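Side-chain contacts in CurF (Lyngbya majuscula, PDB 2Q35), which probably acts as a crotonase-family decarboxylase in the beta-branching of a growing polyketide chain: residues V4-L9 and V14-K19; S23-G26 and S30-E33; H37-V42 and L87-P92; I52-G57 and D180-A185; N58-G63 and L106-Y111. The protein carries 1 engineered substitution. All coordinates share one frame; numbering follows the deposited sequence.

Interaction 1: V4-L9 and V14-K19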
# COMPACT_ATOMS: atom_id res chain seq x y z
N VAL A 4 -0.33 9.50 -34.19
CA VAL A 4 0.02 10.02 -32.85
C VAL A 4 0.46 11.46 -33.05
O VAL A 4 1.34 11.72 -33.88
CB VAL A 4 1.13 9.20 -32.12
CG1 VAL A 4 1.30 9.71 -30.68
CG2 VAL A 4 0.79 7.71 -32.11
N GLN A 5 -0.19 12.38 -32.34
CA GLN A 5 0.01 13.82 -32.52
C GLN A 5 0.32 14.51 -31.21
O GLN A 5 -0.30 14.24 -30.17
CB GLN A 5 -1.24 14.46 -33.14
CG GLN A 5 -1.55 13.96 -34.57
CD GLN A 5 -0.72 14.66 -35.61
OE1 GLN A 5 -0.32 15.82 -35.44
NE2 GLN A 5 -0.43 13.96 -36.71
N LEU A 6 1.26 15.45 -31.28
CA LEU A 6 1.67 16.24 -30.13
C LEU A 6 1.11 17.65 -30.27
O LEU A 6 1.27 18.29 -31.34
CB LEU A 6 3.20 16.27 -30.05
CG LEU A 6 3.86 17.21 -29.05
CD1 LEU A 6 3.67 16.71 -27.68
CD2 LEU A 6 5.34 17.27 -29.36
N THR A 7 0.42 18.11 -29.23
CA THR A 7 -0.05 19.49 -29.18
C THR A 7 0.37 20.19 -27.89
O THR A 7 0.59 19.53 -26.85
CB THR A 7 -1.60 19.57 -29.30
OG1 THR A 7 -2.19 18.70 -28.32
CG2 THR A 7 -2.05 19.18 -30.73
N GLU A 8 0.49 21.52 -27.95
CA GLU A 8 0.89 22.35 -26.81
C GLU A 8 -0.33 22.90 -26.10
O GLU A 8 -1.22 23.48 -26.75
CB GLU A 8 1.77 23.50 -27.28
CG GLU A 8 3.19 23.04 -27.67
CD GLU A 8 4.03 24.14 -28.29
OE1 GLU A 8 3.49 25.25 -28.50
OE2 GLU A 8 5.24 23.88 -28.53
N LEU A 9 -0.34 22.75 -24.78
CA LEU A 9 -1.45 23.23 -23.96
C LEU A 9 -1.13 24.50 -23.18
O LEU A 9 -2.05 25.09 -22.56
CB LEU A 9 -1.90 22.13 -23.00
CG LEU A 9 -2.30 20.81 -23.66
CD1 LEU A 9 -2.81 19.86 -22.61
CD2 LEU A 9 -3.28 21.03 -24.80
N VAL A 14 2.12 19.52 -22.42
CA VAL A 14 1.84 19.06 -23.80
C VAL A 14 0.98 17.81 -23.79
O VAL A 14 0.92 17.11 -22.80
CB VAL A 14 3.13 18.86 -24.65
CG1 VAL A 14 3.95 20.12 -24.64
CG2 VAL A 14 3.91 17.68 -24.14
N GLN A 15 0.30 17.57 -24.90
CA GLN A 15 -0.56 16.41 -25.00
C GLN A 15 -0.13 15.54 -26.16
O GLN A 15 0.06 16.04 -27.28
CB GLN A 15 -2.03 16.88 -25.16
CG GLN A 15 -3.05 15.74 -25.19
CD GLN A 15 -4.48 16.26 -25.34
OE1 GLN A 15 -4.85 17.21 -24.66
NE2 GLN A 15 -5.27 15.67 -26.25
N ILE A 16 0.03 14.24 -25.90
CA ILE A 16 0.30 13.25 -26.96
C ILE A 16 -0.95 12.40 -27.08
O ILE A 16 -1.35 11.75 -26.11
CB ILE A 16 1.51 12.37 -26.61
CG1 ILE A 16 2.80 13.24 -26.61
CG2 ILE A 16 1.63 11.21 -27.61
CD1 ILE A 16 4.13 12.48 -26.18
N THR A 17 -1.56 12.44 -28.26
CA THR A 17 -2.87 11.84 -28.47
C THR A 17 -2.73 10.72 -29.45
O THR A 17 -2.29 10.94 -30.58
CB THR A 17 -3.86 12.89 -29.05
OG1 THR A 17 -3.89 14.01 -28.16
CG2 THR A 17 -5.26 12.33 -29.20
N MET A 18 -3.12 9.53 -29.02
CA MET A 18 -3.13 8.33 -29.88
C MET A 18 -4.46 8.20 -30.58
O MET A 18 -5.51 8.16 -29.93
CB MET A 18 -2.88 7.05 -29.06
CG MET A 18 -1.50 6.99 -28.40
SD MET A 18 -1.31 5.61 -27.25
CE MET A 18 -2.46 6.04 -25.94
N LYS A 19 -4.42 8.10 -31.91
CA LYS A 19 -5.65 7.97 -32.69
C LYS A 19 -5.41 7.07 -33.90
O LYS A 19 -5.42 7.51 -35.04
CB LYS A 19 -6.20 9.36 -33.08
CG LYS A 19 -7.59 9.32 -33.74
CD LYS A 19 -8.06 10.71 -34.10
CE LYS A 19 -9.46 10.66 -34.70
NZ LYS A 19 -9.97 12.02 -35.01
O HOH W 1 -2.29 16.05 -29.28

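Interaction 2: S23-G26 and S30-E33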
# COMPACT_ATOMS: atom_id res chain seq x y z
N SER A 23 -6.93 0.29 -35.50
CA SER A 23 -6.55 -0.75 -34.56
C SER A 23 -7.13 -0.50 -33.16
O SER A 23 -6.84 -1.25 -32.22
CB SER A 23 -5.03 -0.83 -34.43
OG SER A 23 -4.53 0.28 -33.69
N ARG A 24 -7.94 0.55 -33.05
CA ARG A 24 -8.49 1.01 -31.77
C ARG A 24 -7.35 1.24 -30.78
O ARG A 24 -7.36 0.71 -29.66
CB ARG A 24 -9.46 -0.02 -31.21
CG ARG A 24 -10.73 -0.18 -32.03
CD ARG A 24 -11.28 -1.59 -31.97
NE ARG A 24 -10.33 -2.62 -32.41
CZ ARG A 24 -9.77 -2.72 -33.62
NH1 ARG A 24 -10.03 -1.84 -34.59
NH2 ARG A 24 -8.92 -3.71 -33.87
N ASN A 25 -6.34 2.00 -31.22
CA ASN A 25 -5.17 2.27 -30.42
C ASN A 25 -4.46 1.01 -29.89
O ASN A 25 -4.02 0.96 -28.74
CB ASN A 25 -5.48 3.25 -29.28
CG ASN A 25 -5.68 4.67 -29.78
OD1 ASN A 25 -5.54 4.96 -30.96
ND2 ASN A 25 -6.01 5.58 -28.85
N GLY A 26 -4.39 0.00 -30.75
CA GLY A 26 -3.58 -1.17 -30.48
C GLY A 26 -2.11 -0.82 -30.62
O GLY A 26 -1.76 0.30 -31.02
N SER A 30 2.24 1.70 -36.55
CA SER A 30 2.14 3.16 -36.60
C SER A 30 1.99 3.80 -35.21
O SER A 30 2.48 4.91 -34.98
CB SER A 30 1.01 3.60 -37.53
OG SER A 30 -0.26 3.20 -37.05
N ILE A 31 1.32 3.11 -34.29
CA ILE A 31 1.23 3.63 -32.91
C ILE A 31 2.61 3.61 -32.25
O ILE A 31 3.02 4.58 -31.59
CB ILE A 31 0.19 2.85 -32.05
CG1 ILE A 31 -1.24 3.29 -32.40
CG2 ILE A 31 0.50 2.98 -30.54
CD1 ILE A 31 -1.66 4.66 -31.85
N VAL A 32 3.34 2.51 -32.41
CA VAL A 32 4.65 2.38 -31.78
C VAL A 32 5.58 3.46 -32.33
O VAL A 32 6.23 4.19 -31.56
CB VAL A 32 5.21 0.94 -32.01
CG1 VAL A 32 6.67 0.85 -31.57
CG2 VAL A 32 4.35 -0.07 -31.26
N GLU A 33 5.59 3.61 -33.65
CA GLU A 33 6.47 4.59 -34.29
C GLU A 33 6.05 6.02 -33.95
O GLU A 33 6.90 6.89 -33.74
CB GLU A 33 6.52 4.38 -35.80
CG GLU A 33 7.33 5.45 -36.56
CD GLU A 33 8.85 5.47 -36.24
OE1 GLU A 33 9.38 4.57 -35.55
OE2 GLU A 33 9.51 6.43 -36.71

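Interaction 3: H37-V42 and L87-P92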
# COMPACT_ATOMS: atom_id res chain seq x y z
N HIS A 37 8.28 8.82 -32.04
CA HIS A 37 8.48 10.15 -32.60
C HIS A 37 8.03 11.25 -31.66
O HIS A 37 8.76 12.21 -31.40
CB HIS A 37 7.77 10.29 -33.94
CG HIS A 37 7.90 11.67 -34.51
ND1 HIS A 37 9.10 12.17 -35.00
CD2 HIS A 37 7.01 12.68 -34.60
CE1 HIS A 37 8.91 13.41 -35.41
NE2 HIS A 37 7.66 13.75 -35.18
N CYS A 38 6.82 11.15 -31.14
CA CYS A 38 6.36 12.25 -30.30
C CYS A 38 7.16 12.40 -29.02
O CYS A 38 7.44 13.52 -28.60
CB CYS A 38 4.88 12.12 -29.99
SG CYS A 38 3.84 12.44 -31.45
N PHE A 39 7.58 11.27 -28.42
CA PHE A 39 8.44 11.36 -27.22
C PHE A 39 9.84 11.89 -27.53
O PHE A 39 10.43 12.57 -26.69
CB PHE A 39 8.47 10.04 -26.45
CG PHE A 39 7.29 9.88 -25.52
CD1 PHE A 39 7.26 10.55 -24.29
CD2 PHE A 39 6.22 9.05 -25.84
CE1 PHE A 39 6.16 10.42 -23.39
CE2 PHE A 39 5.11 8.92 -24.96
CZ PHE A 39 5.09 9.60 -23.74
N SER A 40 10.33 11.65 -28.75
CA SER A 40 11.57 12.29 -29.25
C SER A 40 11.41 13.80 -29.32
O SER A 40 12.24 14.56 -28.85
CB SER A 40 11.96 11.76 -30.63
OG SER A 40 13.13 12.42 -31.11
N VAL A 41 10.31 14.24 -29.91
CA VAL A 41 10.03 15.68 -29.97
C VAL A 41 10.00 16.29 -28.57
O VAL A 41 10.58 17.36 -28.33
CB VAL A 41 8.73 15.93 -30.76
CG1 VAL A 41 8.30 17.40 -30.68
CG2 VAL A 41 8.96 15.56 -32.21
N VAL A 42 9.32 15.62 -27.64
CA VAL A 42 9.28 16.08 -26.25
C VAL A 42 10.70 16.19 -25.68
O VAL A 42 11.05 17.22 -25.09
CB VAL A 42 8.43 15.14 -25.40
CG1 VAL A 42 8.60 15.43 -23.90
CG2 VAL A 42 6.96 15.33 -25.80
N LEU A 87 9.24 4.94 -19.93
CA LEU A 87 10.11 5.09 -18.75
C LEU A 87 11.34 5.95 -19.01
O LEU A 87 11.92 6.53 -18.08
CB LEU A 87 10.53 3.72 -18.22
CG LEU A 87 9.39 2.87 -17.68
CD1 LEU A 87 9.95 1.48 -17.33
CD2 LEU A 87 8.65 3.53 -16.50
N ASP A 88 11.73 6.06 -20.28
CA ASP A 88 12.85 6.93 -20.65
C ASP A 88 12.51 8.43 -20.62
O ASP A 88 13.42 9.25 -20.56
CB ASP A 88 13.42 6.54 -22.01
CG ASP A 88 14.38 5.35 -21.93
OD1 ASP A 88 14.67 4.85 -20.80
OD2 ASP A 88 14.86 4.92 -22.99
N CYS A 89 11.23 8.77 -20.66
CA CYS A 89 10.84 10.19 -20.67
C CYS A 89 11.19 10.80 -19.30
O CYS A 89 10.81 10.25 -18.26
CB CYS A 89 9.33 10.27 -20.90
SG CYS A 89 8.73 12.01 -20.88
N GLU A 90 11.91 11.92 -19.30
CA GLU A 90 12.46 12.45 -18.05
C GLU A 90 11.56 13.43 -17.32
O GLU A 90 11.85 13.80 -16.18
CB GLU A 90 13.84 13.06 -18.28
CG GLU A 90 13.79 14.40 -18.99
CD GLU A 90 15.17 15.01 -19.27
OE1 GLU A 90 16.19 14.50 -18.76
OE2 GLU A 90 15.20 16.03 -20.01
N ILE A 91 10.48 13.84 -17.99
CA ILE A 91 9.48 14.72 -17.37
C ILE A 91 8.23 13.95 -16.98
O ILE A 91 7.94 12.90 -17.54
CB ILE A 91 9.15 15.96 -18.25
CG1 ILE A 91 8.69 15.53 -19.66
CG2 ILE A 91 10.37 16.92 -18.31
CD1 ILE A 91 8.02 16.66 -20.44
N PRO A 92 7.48 14.46 -15.98
CA PRO A 92 6.28 13.72 -15.55
C PRO A 92 5.24 13.50 -16.66
O PRO A 92 5.03 14.38 -17.52
CB PRO A 92 5.65 14.63 -14.48
CG PRO A 92 6.57 15.73 -14.24
CD PRO A 92 7.75 15.66 -15.18

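Interaction 4: I52-G57 and D180-A185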
# COMPACT_ATOMS: atom_id res chain seq x y z
N ILE A 52 0.78 14.90 -21.17
CA ILE A 52 -0.48 14.21 -20.98
C ILE A 52 -0.63 13.22 -22.13
O ILE A 52 -0.71 13.63 -23.30
CB ILE A 52 -1.66 15.22 -20.95
CG1 ILE A 52 -1.44 16.17 -19.75
CG2 ILE A 52 -3.02 14.49 -20.81
CD1 ILE A 52 -2.48 17.23 -19.62
N LEU A 53 -0.67 11.94 -21.80
CA LEU A 53 -0.86 10.90 -22.82
C LEU A 53 -2.32 10.45 -22.83
O LEU A 53 -2.87 10.07 -21.81
CB LEU A 53 0.03 9.70 -22.49
CG LEU A 53 -0.03 8.48 -23.42
CD1 LEU A 53 0.34 8.80 -24.88
CD2 LEU A 53 0.87 7.33 -22.87
N THR A 54 -2.94 10.45 -24.00
CA THR A 54 -4.37 10.14 -24.06
C THR A 54 -4.70 9.42 -25.37
O THR A 54 -3.86 9.35 -26.29
CB THR A 54 -5.23 11.40 -23.82
OG1 THR A 54 -6.56 11.03 -23.43
CG2 THR A 54 -5.28 12.31 -25.06
N GLY A 55 -5.92 8.89 -25.44
CA GLY A 55 -6.45 8.22 -26.64
C GLY A 55 -7.43 9.07 -27.44
O GLY A 55 -7.37 10.31 -27.44
N TYR A 56 -8.36 8.38 -28.10
CA TYR A 56 -9.41 9.02 -28.88
C TYR A 56 -10.68 8.23 -28.63
O TYR A 56 -10.66 6.99 -28.45
CB TYR A 56 -9.07 8.92 -30.37
CG TYR A 56 -9.41 7.56 -30.96
CD1 TYR A 56 -8.51 6.49 -30.87
CD2 TYR A 56 -10.64 7.34 -31.58
CE1 TYR A 56 -8.83 5.23 -31.38
CE2 TYR A 56 -10.96 6.08 -32.10
CZ TYR A 56 -10.05 5.04 -32.00
OH TYR A 56 -10.37 3.80 -32.52
N GLY A 57 -11.81 8.94 -28.65
CA GLY A 57 -13.10 8.25 -28.57
C GLY A 57 -13.15 7.33 -27.37
O GLY A 57 -12.85 7.74 -26.24
N ASP A 180 -14.85 14.12 -18.65
CA ASP A 180 -14.06 14.93 -17.73
C ASP A 180 -12.63 14.44 -17.56
O ASP A 180 -11.82 15.13 -16.91
CB ASP A 180 -14.69 14.92 -16.34
CG ASP A 180 -16.06 15.61 -16.30
OD1 ASP A 180 -16.31 16.48 -17.15
OD2 ASP A 180 -16.88 15.25 -15.44
N VAL A 181 -12.34 13.24 -18.07
CA VAL A 181 -11.00 12.65 -17.88
C VAL A 181 -9.84 13.53 -18.36
O VAL A 181 -8.90 13.81 -17.60
CB VAL A 181 -10.93 11.24 -18.49
CG1 VAL A 181 -9.44 10.72 -18.51
CG2 VAL A 181 -11.83 10.27 -17.73
N LEU A 182 -9.88 13.94 -19.63
CA LEU A 182 -8.80 14.77 -20.16
C LEU A 182 -8.69 16.12 -19.43
O LEU A 182 -7.59 16.53 -19.04
CB LEU A 182 -8.97 14.94 -21.66
CG LEU A 182 -7.89 15.75 -22.34
CD1 LEU A 182 -6.51 15.08 -22.13
CD2 LEU A 182 -8.18 15.88 -23.81
N ASN A 183 -9.83 16.79 -19.19
CA ASN A 183 -9.82 18.04 -18.42
C ASN A 183 -9.17 17.88 -17.04
O ASN A 183 -8.42 18.76 -16.61
CB ASN A 183 -11.26 18.59 -18.23
CG ASN A 183 -11.92 19.04 -19.54
OD1 ASN A 183 -13.19 19.06 -19.65
ND2 ASN A 183 -11.12 19.40 -20.51
N TYR A 184 -9.46 16.78 -16.35
CA TYR A 184 -8.92 16.54 -15.02
C TYR A 184 -7.39 16.45 -15.15
O TYR A 184 -6.68 17.08 -14.37
CB TYR A 184 -9.50 15.26 -14.41
CG TYR A 184 -8.98 14.98 -13.01
CD1 TYR A 184 -7.70 14.48 -12.82
CD2 TYR A 184 -9.76 15.25 -11.87
CE1 TYR A 184 -7.21 14.23 -11.55
CE2 TYR A 184 -9.27 14.99 -10.58
CZ TYR A 184 -7.97 14.47 -10.45
OH TYR A 184 -7.40 14.19 -9.23
N ALA A 185 -6.94 15.68 -16.14
CA ALA A 185 -5.49 15.49 -16.38
C ALA A 185 -4.81 16.83 -16.70
O ALA A 185 -3.72 17.13 -16.19
CB ALA A 185 -5.23 14.49 -17.50

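Interaction 5: N58-G63 and L106-Y111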
# COMPACT_ATOMS: atom_id res chain seq x y z
N ASN A 58 -13.52 6.08 -27.64
CA ASN A 58 -13.79 5.08 -26.59
C ASN A 58 -12.56 4.31 -26.12
O ASN A 58 -12.71 3.43 -25.27
CB ASN A 58 -14.82 4.07 -27.09
CG ASN A 58 -16.22 4.66 -27.16
OD1 ASN A 58 -16.57 5.55 -26.39
ND2 ASN A 58 -17.03 4.14 -28.08
N TYR A 59 -11.39 4.62 -26.69
CA TYR A 59 -10.18 3.81 -26.48
C TYR A 59 -9.00 4.63 -26.01
O TYR A 59 -8.63 5.64 -26.63
CB TYR A 59 -9.78 3.09 -27.77
CG TYR A 59 -10.83 2.15 -28.25
CD1 TYR A 59 -10.94 0.88 -27.72
CD2 TYR A 59 -11.75 2.56 -29.22
CE1 TYR A 59 -11.94 0.01 -28.15
CE2 TYR A 59 -12.75 1.70 -29.67
CZ TYR A 59 -12.84 0.43 -29.12
OH TYR A 59 -13.82 -0.41 -29.59
N PHE A 60 -8.40 4.17 -24.91
CA PHE A 60 -7.09 4.65 -24.54
C PHE A 60 -6.05 3.81 -25.30
O PHE A 60 -5.35 4.33 -26.17
CB PHE A 60 -6.85 4.63 -23.02
CG PHE A 60 -5.43 4.99 -22.64
CD1 PHE A 60 -5.02 6.30 -22.69
CD2 PHE A 60 -4.48 3.99 -22.28
CE1 PHE A 60 -3.69 6.68 -22.33
CE2 PHE A 60 -3.14 4.34 -21.96
CZ PHE A 60 -2.76 5.69 -21.99
N SER A 61 -5.96 2.52 -24.97
CA SER A 61 -5.05 1.60 -25.67
C SER A 61 -5.52 0.16 -25.58
O SER A 61 -5.86 -0.33 -24.49
CB SER A 61 -3.63 1.73 -25.10
OG SER A 61 -2.79 0.76 -25.72
N SER A 62 -5.55 -0.53 -26.72
CA SER A 62 -6.03 -1.91 -26.80
C SER A 62 -4.88 -2.93 -26.67
O SER A 62 -5.12 -4.13 -26.68
CB SER A 62 -6.82 -2.15 -28.11
OG SER A 62 -7.98 -1.33 -28.14
N GLY A 63 -3.65 -2.44 -26.51
CA GLY A 63 -2.52 -3.36 -26.37
C GLY A 63 -2.33 -4.25 -27.59
O GLY A 63 -2.63 -3.84 -28.73
N LEU A 106 -3.35 -1.26 -20.75
CA LEU A 106 -3.53 -0.82 -19.36
C LEU A 106 -2.14 -0.55 -18.78
O LEU A 106 -1.94 0.45 -18.10
CB LEU A 106 -4.29 -1.85 -18.52
CG LEU A 106 -4.39 -1.57 -17.02
CD1 LEU A 106 -5.11 -0.24 -16.79
CD2 LEU A 106 -5.08 -2.73 -16.25
N LEU A 107 -1.18 -1.44 -19.03
CA LEU A 107 0.18 -1.21 -18.51
C LEU A 107 0.80 0.06 -19.04
O LEU A 107 1.46 0.77 -18.30
CB LEU A 107 1.09 -2.42 -18.78
CG LEU A 107 0.99 -3.52 -17.70
CD1 LEU A 107 1.58 -3.01 -16.38
CD2 LEU A 107 -0.44 -4.04 -17.49
N LEU A 108 0.56 0.36 -20.33
CA LEU A 108 1.06 1.58 -20.94
C LEU A 108 0.67 2.79 -20.11
O LEU A 108 1.49 3.67 -19.83
CB LEU A 108 0.47 1.75 -22.33
CG LEU A 108 1.05 2.95 -23.11
CD1 LEU A 108 2.50 2.68 -23.52
CD2 LEU A 108 0.21 3.26 -24.34
N GLY A 109 -0.61 2.86 -19.71
CA GLY A 109 -0.98 3.97 -18.85
C GLY A 109 -0.37 3.90 -17.47
O GLY A 109 0.01 4.93 -16.90
N LEU A 110 -0.29 2.70 -16.90
CA LEU A 110 0.18 2.56 -15.53
C LEU A 110 1.69 2.80 -15.39
O LEU A 110 2.17 2.96 -14.25
CB LEU A 110 -0.20 1.19 -14.94
CG LEU A 110 -1.69 0.98 -14.69
CD1 LEU A 110 -1.91 -0.46 -14.21
CD2 LEU A 110 -2.20 1.95 -13.64
N TYR A 111 2.39 2.87 -16.52
CA TYR A 111 3.85 3.18 -16.50
C TYR A 111 4.00 4.68 -16.22
O TYR A 111 5.06 5.14 -15.81
CB TYR A 111 4.54 2.87 -17.84
CG TYR A 111 4.68 1.40 -18.20
CD1 TYR A 111 4.93 0.42 -17.22
CD2 TYR A 111 4.57 1.00 -19.54
CE1 TYR A 111 5.05 -0.96 -17.59
CE2 TYR A 111 4.70 -0.34 -19.91
CZ TYR A 111 4.94 -1.31 -18.94
OH TYR A 111 5.05 -2.63 -19.33

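Interaction 1: V4-L9 and V14-K19
V4 and I16 press together on the inner face of an antiparallel beta hairpin that forms one margin of the main sheet of this crotonase-fold domain. CG1 of V4, set anti to the backbone N (chi1 -173°), meets CG2 of I16 at 3.4 Å, closer than usual for two methyl groups. Farther along the same face, L6 reaches across with CD1, which lies 3.7 Å from CG2 of V14 and equally near CG1 of I16. This apolar row packs against helix 29-44, where V4 and I16 touch C38 and L6 touches V41. Two hydrogen-bonded pairs fix the register, Q5 with T17 and T7 with Q15; in the second, Q15 N donates to T7 O at 2.8 Å and 170°.

The other face, with Q5, T7, Q15 and T17, is looser and more polar. T7 is exposed and lies alongside Q15, its OG1 3.7 Å from CB of Q15, while the extended Q15 chain passes CD1 of L9. Q15 OE1 accepts a hydrogen bond from NE2 of Q186 on helix 178-192. A water bridges the strands on this face: it donates to Q5 O and bonds T7 OG1 and T17 OG1. T17 OG1 additionally accepts a hydrogen bond from Q15 NE2 at 2.9 Å, only 14° out of the amide plane of Q15.

Interaction 2: S23-G26 and S30-E33
A backbone carbonyl oxygen pushed against an aliphatic side chain is the odd feature here: G26 O rests on I31 with no hydrogen bond between the two segments. Three I31 carbons meet that oxygen at similar range, CG1 at 3.3 Å from G26 O, CB at 3.4 Å and CG2 at 3.5 Å, so the branched base of the side chain, rather than its tip, receives the carbonyl. CG1 is anti to the carbonyl carbon of I31 and CG2 anti to its backbone N (chi1 -77°), which brings both branches to G26 O. The tip goes to a different partner. CD1 of I31 stands 4.0 Å from OD1 of N25, and the two side chains cross at about a right angle.

In the loop, R24 and N25 both have positive phi (54° at N25), two consecutive residues of left-handed backbone conformation. S23 OG accepts from G26 N at 3.0 Å, an ST motif, though the N-H...O angle of 139° is far from straight. S23 OG also bonds D20 OD2. The amide of N25 is gripped from outside the contact: OD1 accepts from D20 N, while ND2 donates to both M18 O and F60 O. These three bonds fix the rotation of the amide and thereby settle that OD1, and not ND2, is turned to I31.

The contact thus folds the connection between strand 13-18 and helix 29-44 back on the beginning of that helix, with N25 also tied through its backbone to S62 in the loop between strand 50-54 and helix 66-73.

Interaction 3: H37-V42 and L87-P92
F39 overlaps C89 with one edge of its ring, joining helix 29-44, which covers a face of the main sheet of the crotonase fold, to the loop leading into strand 93-97. The sulfur lies near the ring plane: C89 SG is 5.1 Å from the F39 centroid and 78° off the ring normal, a sulfur-aromatic contact made at the edge and not over the face. CE1 of F39 comes within 3.9 Å of SG, and CB of C89 sits 4.0 Å from CD1 of F39, so the CB-SG bond stands across the CD1-CE1 edge, coming down toward the ring plane at SG. With SG anti to the backbone N of C89 (chi1 179°), the thiol extends from the loop to the helix. Replacing F39 with an alanine would probably leave C89 SG without its aromatic edge and open a gap between helix and loop.

One helical turn on, V42 makes the second point of contact with I91. Both are apolar, and V51 of strand 50-54 touches F39, V42 and I91 alike, closing the cluster from the sheet side. Outside it, K204 NZ donates to I91 O. The valine and isoleucine meet through single methyls: V42 CG1 to I91 CD1, 3.7 Å.

Interaction 4: I52-G57 and D180-A185
I52 faces L182 and A185 where strand 50-54 of the crotonase-fold sheet packs against helix 178-192. Strand 52-54 and helix 180-185 run nearly antiparallel, 167° between their directions, with axes 9.8 Å apart at closest approach, a separation that suits apolar side chains interleaved between sheet and helix.

Followed outward, I52 divides at CB. One branch is CG2, anti to the backbone N (chi1 -62°, measured to CG1); it lies 3.8 Å from CD1 of L182 and 4.0 Å from CB of A185, wedged between two residues nearly one helical turn apart. The other branch passes through CG1, which serves as a link, to the tip. CD1 of I52 rests against the helix backbone, 3.6 Å from O and 3.8 Å from C of A185. An alanine in place of I52 would probably open a gap facing L182 and A185, since both branches that reach the helix would be gone.

L182 starts out across the contact rather than into it, but its CG, anti to the backbone N (chi1 -178°), carries CD1 in to I52. The leucine also touches Q15 of the neighbouring strand 13-18. Two residues along the strand, T54 points to the same helix, with its hydroxyl committed to A96 O of strand 93-97. Its remaining branch faces the leucine, CG2 of T54 standing 4.2 Å from CD1 of L182.

Interaction 5: N58-G63 and L106-Y111
F60 meets helix 104-110 by the rim of its ring, aimed at the backbone of G109. CE2 of F60 is 3.7 Å from G109 N, which lies near the ring plane, and 3.8 Å from G109 CA; the adjacent CZ of F60 is 4.0 Å from G109 CA. The edge can come so close because glycine carries no side chain here: a CB at this position would stand only about 3.3 Å from CE2 of F60. F60 holds CG anti to its own N (chi1 174°), which projects the ring from the corner of the chain straight at the helix.

L108 comes to the ring obliquely, its CD2 4.2 Å from CE2 of F60. The same CD2 of L108 also reaches S61 OG at 4.1 Å, thereby touching both F60 and S61. S61 holds OG anti to its backbone N (chi1 176°), which brings it to CD2 of L108. This OG donates to N25 O and accepts a weak, long bond from G63 N at 3.4 Å. L108 also touches I86 of helix 83-87; all four touching residues are buried.

The segments join the turn after strand 50-54 to the helix that follows strand 100-102. In the crotonase fold the backbone N-H donors of the oxyanion hole come from the loop after this strand and from the start of this helix, so the contact probably lies beside that hole, close to the centre of the domain.

How the interactions relate
The main sheet links several contacts. Strand 13-18 of interaction 1 bonds strand 50-54 of interaction 4, V14 O to I52 N at 2.7 Å, and their centres are 10 Å apart. Helix 29-44 of interaction 3 lies on one face of that sheet and helix 178-192 of interaction 4 on the other, with the centres of the two contacts 18 Å apart. Interaction 2 uses the same helix as interaction 3 and is tied to interaction 5 by R24 O and S62 OG, 2.6 Å apart. M18 of interaction 1 also reaches F60. Interaction 5 is nested within the loop closed by interaction 4; its centre is about 4 Å from the centre of the chain, beside the probable oxyanion hole.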